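11R-lipoxygenase (Gersemia fruticosa, PDB 3VF1) probably catalyses the calcium-regulated dioxygenation of polyunsaturated fatty acids at a non-heme iron centre. Local coordinates at residues A[266-271]-A[393-398]; A[385-390]-A[580-585]; A[471-476]-A[564-569]. One frame throughout, in Å; residues are numbered along the deposited sequence.

In the fold
All three contacts lie in the mainly helical catalytic domain of the lipoxygenase fold, and together they show how helices and loops around a metal site are tied to one another. Contacts 1 and 2 both use helix 369-410, with centres about 9 Å apart; Arg395 N probably donates to Ile390 O at 2.9 Å. Contact 3 joins contact 1 through Arg395, which Ser472 and Tyr473 both engage, the centres being about 13 Å apart. Contacts 2 and 3 do not touch, their nearest atoms staying about 6 Å apart, though helices 557-579 and 582-586 are consecutive. Contact 1 holds the iron ligand His397, while the Gln582 side chain of contact 2 lies about 6 Å from the metal.

Contact 1 (A[266-271]-A[393-398]). With FE2 (Fe (II) ion), chain E.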
loop_
_atom_site.group_PDB
_atom_site.type_symbol
_atom_site.label_atom_id
_atom_site.label_comp_id
_atom_site.label_asym_id
_atom_site.label_seq_id
_atom_site.Cartn_x
_atom_site.Cartn_y
_atom_site.Cartn_z
ATOM N N ASN A 266 -11.748 5.480 3.187
ATOM C CA ASN A 266 -12.209 4.133 3.504
ATOM C C ASN A 266 -13.556 3.809 2.866
ATOM O O ASN A 266 -14.598 3.930 3.511
ATOM C CB ASN A 266 -12.303 3.962 5.019
ATOM C CG ASN A 266 -12.721 2.563 5.421
ATOM O OD1 ASN A 266 -12.631 1.624 4.628
ATOM N ND2 ASN A 266 -13.178 2.414 6.658
ATOM N N PRO A 267 -13.538 3.392 1.590
ATOM C CA PRO A 267 -14.746 3.047 0.836
ATOM C C PRO A 267 -15.040 1.546 0.846
ATOM O O PRO A 267 -15.609 1.036 -0.118
ATOM C CB PRO A 267 -14.386 3.496 -0.577
ATOM C CG PRO A 267 -12.913 3.218 -0.671
ATOM C CD PRO A 267 -12.344 3.398 0.725
ATOM N N GLU A 268 -14.671 0.857 1.922
ATOM C CA GLU A 268 -14.763 -0.601 1.964
ATOM C C GLU A 268 -15.941 -1.138 2.776
ATOM O O GLU A 268 -16.163 -2.347 2.812
ATOM C CB GLU A 268 -13.473 -1.185 2.543
ATOM C CG GLU A 268 -12.281 -1.136 1.604
ATOM C CD GLU A 268 -11.127 -1.992 2.096
ATOM O OE1 GLU A 268 -11.032 -2.216 3.325
ATOM O OE2 GLU A 268 -10.322 -2.451 1.256
ATOM N N VAL A 269 -16.694 -0.256 3.425
ATOM C CA VAL A 269 -17.684 -0.702 4.402
ATOM C C VAL A 269 -19.129 -0.606 3.915
ATOM O O VAL A 269 -19.892 -1.561 4.044
ATOM C CB VAL A 269 -17.549 0.081 5.721
ATOM C CG1 VAL A 269 -18.540 -0.442 6.750
ATOM C CG2 VAL A 269 -16.127 -0.025 6.251
ATOM N N ILE A 270 -19.509 0.541 3.364
ATOM C CA ILE A 270 -20.899 0.764 2.984
ATOM C C ILE A 270 -21.363 -0.252 1.945
ATOM O O ILE A 270 -20.599 -0.646 1.064
ATOM C CB ILE A 270 -21.121 2.188 2.440
ATOM C CG1 ILE A 270 -22.617 2.467 2.288
ATOM C CG2 ILE A 270 -20.403 2.372 1.108
ATOM C CD1 ILE A 270 -22.949 3.935 2.115
ATOM N N ARG A 271 -22.618 -0.675 2.055
ATOM C CA ARG A 271 -23.186 -1.627 1.108
ATOM C C ARG A 271 -24.706 -1.528 1.064
ATOM O O ARG A 271 -25.336 -1.080 2.021
ATOM C CB ARG A 271 -22.780 -3.053 1.477
ATOM C CG ARG A 271 -23.395 -3.566 2.766
ATOM C CD ARG A 271 -22.902 -4.963 3.074
ATOM N NE ARG A 271 -23.149 -5.870 1.956
ATOM C CZ ARG A 271 -22.415 -6.944 1.676
ATOM N NH1 ARG A 271 -21.370 -7.266 2.428
ATOM N NH2 ARG A 271 -22.727 -7.700 0.632
ATOM N N LEU A 393 -3.401 -0.719 7.104
ATOM C CA LEU A 393 -2.280 -1.546 7.545
ATOM C C LEU A 393 -2.428 -3.014 7.143
ATOM O O LEU A 393 -1.564 -3.559 6.462
ATOM C CB LEU A 393 -2.081 -1.418 9.057
ATOM C CG LEU A 393 -1.552 -0.053 9.509
ATOM C CD1 LEU A 393 -1.475 0.032 11.028
ATOM C CD2 LEU A 393 -0.188 0.227 8.894
ATOM N N LEU A 394 -3.515 -3.654 7.554
ATOM C CA LEU A 394 -3.693 -5.075 7.264
ATOM C C LEU A 394 -3.853 -5.353 5.772
ATOM O O LEU A 394 -3.046 -6.066 5.174
ATOM C CB LEU A 394 -4.902 -5.640 8.010
ATOM C CG LEU A 394 -5.215 -7.099 7.662
ATOM C CD1 LEU A 394 -4.031 -7.998 7.997
ATOM C CD2 LEU A 394 -6.471 -7.581 8.374
ATOM N N ARG A 395 -4.893 -4.785 5.172
ATOM C CA ARG A 395 -5.300 -5.173 3.826
ATOM C C ARG A 395 -4.387 -4.644 2.717
ATOM O O ARG A 395 -4.503 -5.067 1.567
ATOM C CB ARG A 395 -6.752 -4.755 3.574
ATOM C CG ARG A 395 -7.763 -5.589 4.345
ATOM C CD ARG A 395 -9.197 -5.226 3.987
ATOM N NE ARG A 395 -9.506 -5.492 2.584
ATOM C CZ ARG A 395 -9.825 -6.688 2.094
ATOM N NH1 ARG A 395 -9.872 -7.754 2.883
ATOM N NH2 ARG A 395 -10.092 -6.822 0.802
ATOM N N CYS A 396 -3.486 -3.726 3.052
ATOM C CA CYS A 396 -2.499 -3.251 2.084
ATOM C C CYS A 396 -1.085 -3.656 2.492
ATOM O O CYS A 396 -0.438 -4.447 1.806
ATOM C CB CYS A 396 -2.572 -1.730 1.909
ATOM S SG CYS A 396 -4.039 -1.130 1.039
ATOM N N HIS A 397 -0.611 -3.110 3.605
ATOM C CA HIS A 397 0.763 -3.344 4.040
ATOM C C HIS A 397 1.043 -4.823 4.318
ATOM O O HIS A 397 1.902 -5.426 3.674
ATOM C CB HIS A 397 1.086 -2.503 5.280
ATOM C CG HIS A 397 1.345 -1.059 4.980
ATOM N ND1 HIS A 397 2.587 -0.480 5.134
ATOM C CD2 HIS A 397 0.526 -0.078 4.532
ATOM C CE1 HIS A 397 2.520 0.796 4.798
ATOM N NE2 HIS A 397 1.281 1.065 4.428
ATOM N N LEU A 398 0.323 -5.404 5.272
ATOM C CA LEU A 398 0.626 -6.756 5.736
ATOM C C LEU A 398 0.228 -7.849 4.740
ATOM O O LEU A 398 0.943 -8.838 4.588
ATOM C CB LEU A 398 -0.041 -7.013 7.090
ATOM C CG LEU A 398 0.375 -6.056 8.213
ATOM C CD1 LEU A 398 -0.237 -6.485 9.538
ATOM C CD2 LEU A 398 1.890 -5.968 8.330
HETATM FE FE FE2 E . 0.866 3.115 3.898
HETATM O O HOH W 1 1.538 4.849 5.330
#
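Arg395, on helix 369-410, carries the whole contact with the loop 266-271, reaching out to meet Glu268, whose side chain comes from the opposite direction. A bend at chi3 (63°) turns the end of the arginine chain, bringing NE to the carboxylate. Arg395 NE forms a weak, salt-bridging hydrogen bond to Glu268 OE2 at 3.4 Å, the oxygen sitting at the guanidinium edge, near its plane. The carboxylate does not lie flat against it: the two planes are 68° apart, and Glu268 OE1 rests 3.6 Å from Arg395 CD. That oxygen has its stronger partner in Thr391 OG1, one turn earlier on the same helix. Two residues beyond Arg395, His397 turns to the metal, binding iron through NE2 at 2.2 Å, and a water oxygen lies 2.4 Å from the metal. His392, His575, Asn579 and the C-terminal carboxylate of Ile698 complete the site. At Leu398 the backbone N donates to Leu393 O at 2.9 Å, a wider pi-type turn around the iron-binding histidine. Chemically, a single long, weak charge-assisted bond, between groups that each have another partner (Thr391 for the carboxylate, Ser472 for the guanidinium), ties the loop to the metal-bearing helix; the nearby guanidinium would probably help keep the Glu268 carboxylate ionised.

Contact 2 (A[385-390]-A[580-585]); sequences QYHQMI and FSQMAT
His387 and Gln388, neighbours on helix 369-410, converge on one side chain, Gln582, at the start of helix 582-586. This is helix-to-helix packing inside the lipoxygenase catalytic domain, where the long helix that supplies two iron-binding histidines meets the segment following the ligand Asn579. His387 comes first. Its CE1 edge faces the glutamine, 3.5 Å from Gln582 OE1 and 3.8 Å from Gln582 CG, with the imidazole and amide planes 70° apart. NE2, the ring atom next to CE1, is hydrogen-bonded to Val578 O. Gln388 supplies the polar link. Its chain folds at chi2 (-64°), which brings the terminal amide round to Gln582, and Gln388 NE2 donates to Gln582 OE1 at 2.9 Å. The donor lies in the carbonyl plane of Gln582, at a C=O...N angle of 157°, and the two amides are only modestly inclined to each other. The accepting amide has its rotation fixed at both ends, because Gln582 NE2 in turn bonds to Asn579 O. Gln388 thus probably helps to position Gln582, which in turn bonds to the backbone of an iron ligand, a second-shell link buried under Met625, Val629 and Leu632. Farther along the helix, Ile390 N bonds to Tyr386 O at 2.9 Å, and Ile390 CD1 rests 3.9 Å above one face of the Tyr386 ring, offset toward its rim.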
loop_
_atom_site.group_PDB
_atom_site.type_symbol
_atom_site.label_atom_id
_atom_site.label_comp_id
_atom_site.label_asym_id
_atom_site.label_seq_id
_atom_site.Cartn_x
_atom_site.Cartn_y
_atom_site.Cartn_z
ATOM N N GLN A 385 -11.167 3.596 13.189
ATOM C CA GLN A 385 -10.543 2.398 13.734
ATOM C C GLN A 385 -10.403 1.382 12.611
ATOM O O GLN A 385 -9.344 0.785 12.417
ATOM C CB GLN A 385 -11.385 1.789 14.862
ATOM C CG GLN A 385 -11.929 2.774 15.887
ATOM C CD GLN A 385 -10.848 3.623 16.524
ATOM O OE1 GLN A 385 -9.966 3.110 17.211
ATOM N NE2 GLN A 385 -10.914 4.933 16.300
ATOM N N TYR A 386 -11.492 1.199 11.872
ATOM C CA TYR A 386 -11.541 0.246 10.773
ATOM C C TYR A 386 -10.534 0.615 9.686
ATOM O O TYR A 386 -9.792 -0.237 9.205
ATOM C CB TYR A 386 -12.954 0.211 10.187
ATOM C CG TYR A 386 -13.210 -0.935 9.235
ATOM C CD1 TYR A 386 -12.672 -0.937 7.955
ATOM C CD2 TYR A 386 -14.006 -2.008 9.612
ATOM C CE1 TYR A 386 -12.911 -1.981 7.080
ATOM C CE2 TYR A 386 -14.251 -3.057 8.746
ATOM C CZ TYR A 386 -13.701 -3.037 7.481
ATOM O OH TYR A 386 -13.942 -4.079 6.617
ATOM N N HIS A 387 -10.506 1.889 9.307
ATOM C CA HIS A 387 -9.650 2.330 8.210
ATOM C C HIS A 387 -8.167 2.144 8.513
ATOM O O HIS A 387 -7.423 1.611 7.693
ATOM C CB HIS A 387 -9.904 3.799 7.878
ATOM C CG HIS A 387 -8.851 4.401 7.002
ATOM N ND1 HIS A 387 -7.919 5.301 7.471
ATOM C CD2 HIS A 387 -8.569 4.216 5.692
ATOM C CE1 HIS A 387 -7.116 5.654 6.484
ATOM N NE2 HIS A 387 -7.488 5.010 5.393
ATOM N N GLN A 388 -7.740 2.591 9.688
ATOM C CA GLN A 388 -6.326 2.569 10.040
ATOM C C GLN A 388 -5.773 1.151 10.136
ATOM O O GLN A 388 -4.730 0.847 9.563
ATOM C CB GLN A 388 -6.097 3.298 11.365
ATOM C CG GLN A 388 -6.289 4.801 11.286
ATOM C CD GLN A 388 -5.276 5.471 10.373
ATOM O OE1 GLN A 388 -4.185 4.948 10.146
ATOM N NE2 GLN A 388 -5.637 6.632 9.843
ATOM N N MET A 389 -6.477 0.286 10.857
ATOM C CA MET A 389 -5.963 -1.046 11.154
ATOM C C MET A 389 -6.287 -2.075 10.073
ATOM O O MET A 389 -5.449 -2.912 9.740
ATOM C CB MET A 389 -6.499 -1.528 12.503
ATOM C CG MET A 389 -6.204 -0.583 13.657
ATOM S SD MET A 389 -4.492 -0.002 13.663
ATOM C CE MET A 389 -3.596 -1.551 13.633
ATOM N N ILE A 390 -7.496 -2.017 9.523
ATOM C CA ILE A 390 -7.936 -3.030 8.567
ATOM C C ILE A 390 -7.735 -2.596 7.118
ATOM O O ILE A 390 -7.062 -3.281 6.347
ATOM C CB ILE A 390 -9.416 -3.409 8.786
ATOM C CG1 ILE A 390 -9.569 -4.152 10.115
ATOM C CG2 ILE A 390 -9.925 -4.270 7.637
ATOM C CD1 ILE A 390 -10.998 -4.523 10.460
ATOM N N PHE A 580 -2.712 8.279 0.895
ATOM C CA PHE A 580 -2.342 9.666 0.618
ATOM C C PHE A 580 -3.541 10.608 0.657
ATOM O O PHE A 580 -3.391 11.820 0.498
ATOM C CB PHE A 580 -1.622 9.765 -0.729
ATOM C CG PHE A 580 -0.317 9.026 -0.761
ATOM C CD1 PHE A 580 0.802 9.547 -0.137
ATOM C CD2 PHE A 580 -0.214 7.807 -1.404
ATOM C CE1 PHE A 580 2.003 8.866 -0.156
ATOM C CE2 PHE A 580 0.983 7.120 -1.427
ATOM C CZ PHE A 580 2.094 7.650 -0.801
ATOM N N SER A 581 -4.725 10.047 0.877
ATOM C CA SER A 581 -5.934 10.841 1.047
ATOM C C SER A 581 -6.178 11.149 2.523
ATOM O O SER A 581 -7.176 11.778 2.877
ATOM C CB SER A 581 -7.134 10.085 0.484
ATOM O OG SER A 581 -7.301 8.845 1.152
ATOM N N GLN A 582 -5.259 10.711 3.378
ATOM C CA GLN A 582 -5.457 10.783 4.824
ATOM C C GLN A 582 -5.420 12.200 5.390
ATOM O O GLN A 582 -6.001 12.457 6.441
ATOM C CB GLN A 582 -4.420 9.920 5.544
ATOM C CG GLN A 582 -4.772 8.447 5.589
ATOM C CD GLN A 582 -3.769 7.638 6.383
ATOM O OE1 GLN A 582 -4.085 7.103 7.444
ATOM N NE2 GLN A 582 -2.550 7.542 5.869
ATOM N N MET A 583 -4.739 13.118 4.715
ATOM C CA MET A 583 -4.663 14.489 5.210
ATOM C C MET A 583 -5.968 15.226 4.925
ATOM O O MET A 583 -6.425 16.034 5.731
ATOM C CB MET A 583 -3.482 15.238 4.591
ATOM C CG MET A 583 -3.283 16.635 5.168
ATOM S SD MET A 583 -3.065 16.643 6.963
ATOM C CE MET A 583 -1.354 16.126 7.102
ATOM N N ALA A 584 -6.565 14.940 3.774
ATOM C CA ALA A 584 -7.863 15.501 3.429
ATOM C C ALA A 584 -8.937 14.972 4.374
ATOM O O ALA A 584 -9.939 15.639 4.626
ATOM C CB ALA A 584 -8.217 15.162 1.990
ATOM N N THR A 585 -8.717 13.772 4.898
ATOM C CA THR A 585 -9.708 13.100 5.732
ATOM C C THR A 585 -9.517 13.394 7.218
ATOM O O THR A 585 -10.486 13.650 7.933
ATOM C CB THR A 585 -9.662 11.572 5.512
ATOM O OG1 THR A 585 -10.037 11.272 4.162
ATOM C CG2 THR A 585 -10.605 10.853 6.466
#

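Contact 3 (A[471-476]-A[564-569]); sequences DSYDLV and LTVVVF
Ser472 OG is gripped by two groups, Arg395 NH2 and Thr469 O, just ahead of Tyr473, the residue that packs on Val566 of helix 557-579. Tyr473 OH is hydrogen-bonded to Arg395 O, on the iron-bearing helix 369-410, and the same arginine makes a cation-pi contact with the tyrosine ring. With the phenol end committed in this way, the other end of the tyrosine is left to meet helix 557-579. Tyr473 CB touches Val566 CG1 at 3.9 Å, and the same methyl is 4.1 Å from Tyr473 CD2, approaching the ring obliquely. The second branch of the valine, Val566 CG2, comes within 4.0 Å of Tyr473 O, so one methyl meets the base of the side chain and the other the backbone carbonyl. Between the two apolar pairs the chain changes course: a short 3-10 turn, closed by Asp474 N to Asp471 O at 3.2 Å, gives way to helix 475-481. Asp474 is the N-cap of that helix, its carboxylate oxygen OD1 capping a backbone N in the first turn. This junction of a 3-10 turn and a helix start, packed on a long helix, belongs to the catalytic domain, with helix 557-579 running on to the iron ligands His575 and Asn579. Leu475 opens the new helix facing back to the contact. Having CG opposite the backbone N (chi1 -172°) carries Leu475 CD2 to the far rim of Phe569, 3.7 Å from Phe569 CZ, the two side chains crossing at about a right angle. Phe569 stands one turn after Val566, on the same side of its helix, and its ring also meets Trp500 of helix 491-514 edge-to-face. Within helix 557-579, Phe569 N bonds to Thr565 O at 2.9 Å.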
loop_
_atom_site.group_PDB
_atom_site.type_symbol
_atom_site.label_atom_id
_atom_site.label_comp_id
_atom_site.label_asym_id
_atom_site.label_seq_id
_atom_site.Cartn_x
_atom_site.Cartn_y
_atom_site.Cartn_z
ATOM N N ASP A 471 -11.094 -13.455 -2.246
ATOM C CA ASP A 471 -12.301 -13.073 -2.972
ATOM C C ASP A 471 -12.614 -11.600 -2.729
ATOM O O ASP A 471 -13.158 -10.917 -3.599
ATOM C CB ASP A 471 -13.494 -13.931 -2.546
ATOM C CG ASP A 471 -13.384 -15.365 -3.026
ATOM O OD1 ASP A 471 -12.523 -15.645 -3.888
ATOM O OD2 ASP A 471 -14.168 -16.211 -2.546
ATOM N N SER A 472 -12.263 -11.115 -1.541
ATOM C CA SER A 472 -12.512 -9.724 -1.182
ATOM C C SER A 472 -11.528 -8.783 -1.875
ATOM O O SER A 472 -11.629 -7.563 -1.741
ATOM C CB SER A 472 -12.436 -9.540 0.336
ATOM O OG SER A 472 -11.126 -9.777 0.824
ATOM N N TYR A 473 -10.577 -9.352 -2.611
ATOM C CA TYR A 473 -9.607 -8.555 -3.353
ATOM C C TYR A 473 -9.967 -8.452 -4.831
ATOM O O TYR A 473 -9.378 -7.660 -5.563
ATOM C CB TYR A 473 -8.201 -9.129 -3.185
ATOM C CG TYR A 473 -7.545 -8.709 -1.894
ATOM C CD1 TYR A 473 -7.785 -9.397 -0.713
ATOM C CD2 TYR A 473 -6.694 -7.613 -1.853
ATOM C CE1 TYR A 473 -7.190 -9.008 0.471
ATOM C CE2 TYR A 473 -6.096 -7.218 -0.675
ATOM C CZ TYR A 473 -6.347 -7.919 0.480
ATOM O OH TYR A 473 -5.749 -7.523 1.650
ATOM N N ASP A 474 -10.934 -9.253 -5.266
ATOM C CA ASP A 474 -11.470 -9.115 -6.612
ATOM C C ASP A 474 -12.358 -7.879 -6.641
ATOM O O ASP A 474 -13.542 -7.943 -6.313
ATOM C CB ASP A 474 -12.264 -10.358 -7.016
ATOM C CG ASP A 474 -12.690 -10.331 -8.473
ATOM O OD1 ASP A 474 -12.878 -9.225 -9.021
ATOM O OD2 ASP A 474 -12.834 -11.417 -9.071
ATOM N N LEU A 475 -11.770 -6.754 -7.027
ATOM C CA LEU A 475 -12.452 -5.466 -6.983
ATOM C C LEU A 475 -13.825 -5.523 -7.641
ATOM O O LEU A 475 -14.831 -5.159 -7.034
ATOM C CB LEU A 475 -11.599 -4.404 -7.677
ATOM C CG LEU A 475 -12.087 -2.962 -7.551
ATOM C CD1 LEU A 475 -11.970 -2.485 -6.113
ATOM C CD2 LEU A 475 -11.306 -2.056 -8.489
ATOM N N VAL A 476 -13.859 -5.985 -8.884
ATOM C CA VAL A 476 -15.085 -5.989 -9.672
ATOM C C VAL A 476 -16.220 -6.720 -8.960
ATOM O O VAL A 476 -17.340 -6.218 -8.884
ATOM C CB VAL A 476 -14.861 -6.644 -11.050
ATOM C CG1 VAL A 476 -16.172 -6.733 -11.818
ATOM C CG2 VAL A 476 -13.825 -5.863 -11.848
ATOM N N LEU A 564 -1.809 -11.746 -10.079
ATOM C CA LEU A 564 -0.800 -10.703 -10.224
ATOM C C LEU A 564 -1.449 -9.329 -10.357
ATOM O O LEU A 564 -0.897 -8.327 -9.904
ATOM C CB LEU A 564 0.090 -10.984 -11.435
ATOM C CG LEU A 564 0.948 -12.248 -11.341
ATOM C CD1 LEU A 564 1.672 -12.497 -12.653
ATOM C CD2 LEU A 564 1.937 -12.144 -10.195
ATOM N N THR A 565 -2.622 -9.285 -10.981
ATOM C CA THR A 565 -3.371 -8.042 -11.102
ATOM C C THR A 565 -3.733 -7.528 -9.712
ATOM O O THR A 565 -3.625 -6.335 -9.431
ATOM C CB THR A 565 -4.658 -8.234 -11.924
ATOM O OG1 THR A 565 -4.323 -8.579 -13.275
ATOM C CG2 THR A 565 -5.491 -6.962 -11.932
ATOM N N VAL A 566 -4.159 -8.441 -8.844
ATOM C CA VAL A 566 -4.486 -8.102 -7.465
ATOM C C VAL A 566 -3.297 -7.456 -6.763
ATOM O O VAL A 566 -3.449 -6.449 -6.074
ATOM C CB VAL A 566 -4.920 -9.351 -6.667
ATOM C CG1 VAL A 566 -4.847 -9.089 -5.167
ATOM C CG2 VAL A 566 -6.323 -9.780 -7.069
ATOM N N VAL A 567 -2.116 -8.036 -6.942
ATOM C CA VAL A 567 -0.918 -7.551 -6.270
ATOM C C VAL A 567 -0.530 -6.157 -6.755
ATOM O O VAL A 567 -0.297 -5.254 -5.954
ATOM C CB VAL A 567 0.274 -8.506 -6.482
ATOM C CG1 VAL A 567 1.539 -7.928 -5.863
ATOM C CG2 VAL A 567 -0.029 -9.871 -5.890
ATOM N N VAL A 568 -0.457 -5.988 -8.071
ATOM C CA VAL A 568 -0.054 -4.713 -8.654
ATOM C C VAL A 568 -1.047 -3.611 -8.296
ATOM O O VAL A 568 -0.658 -2.479 -8.002
ATOM C CB VAL A 568 0.063 -4.809 -10.191
ATOM C CG1 VAL A 568 0.314 -3.433 -10.797
ATOM C CG2 VAL A 568 1.169 -5.773 -10.582
ATOM N N PHE A 569 -2.333 -3.947 -8.317
ATOM C CA PHE A 569 -3.379 -2.977 -8.022
ATOM C C PHE A 569 -3.354 -2.552 -6.557
ATOM O O PHE A 569 -3.516 -1.376 -6.244
ATOM C CB PHE A 569 -4.752 -3.554 -8.363
ATOM C CG PHE A 569 -5.892 -2.645 -8.010
ATOM C CD1 PHE A 569 -6.350 -1.702 -8.916
ATOM C CD2 PHE A 569 -6.506 -2.731 -6.771
ATOM C CE1 PHE A 569 -7.396 -0.862 -8.594
ATOM C CE2 PHE A 569 -7.557 -1.892 -6.444
ATOM C CZ PHE A 569 -8.002 -0.958 -7.356
#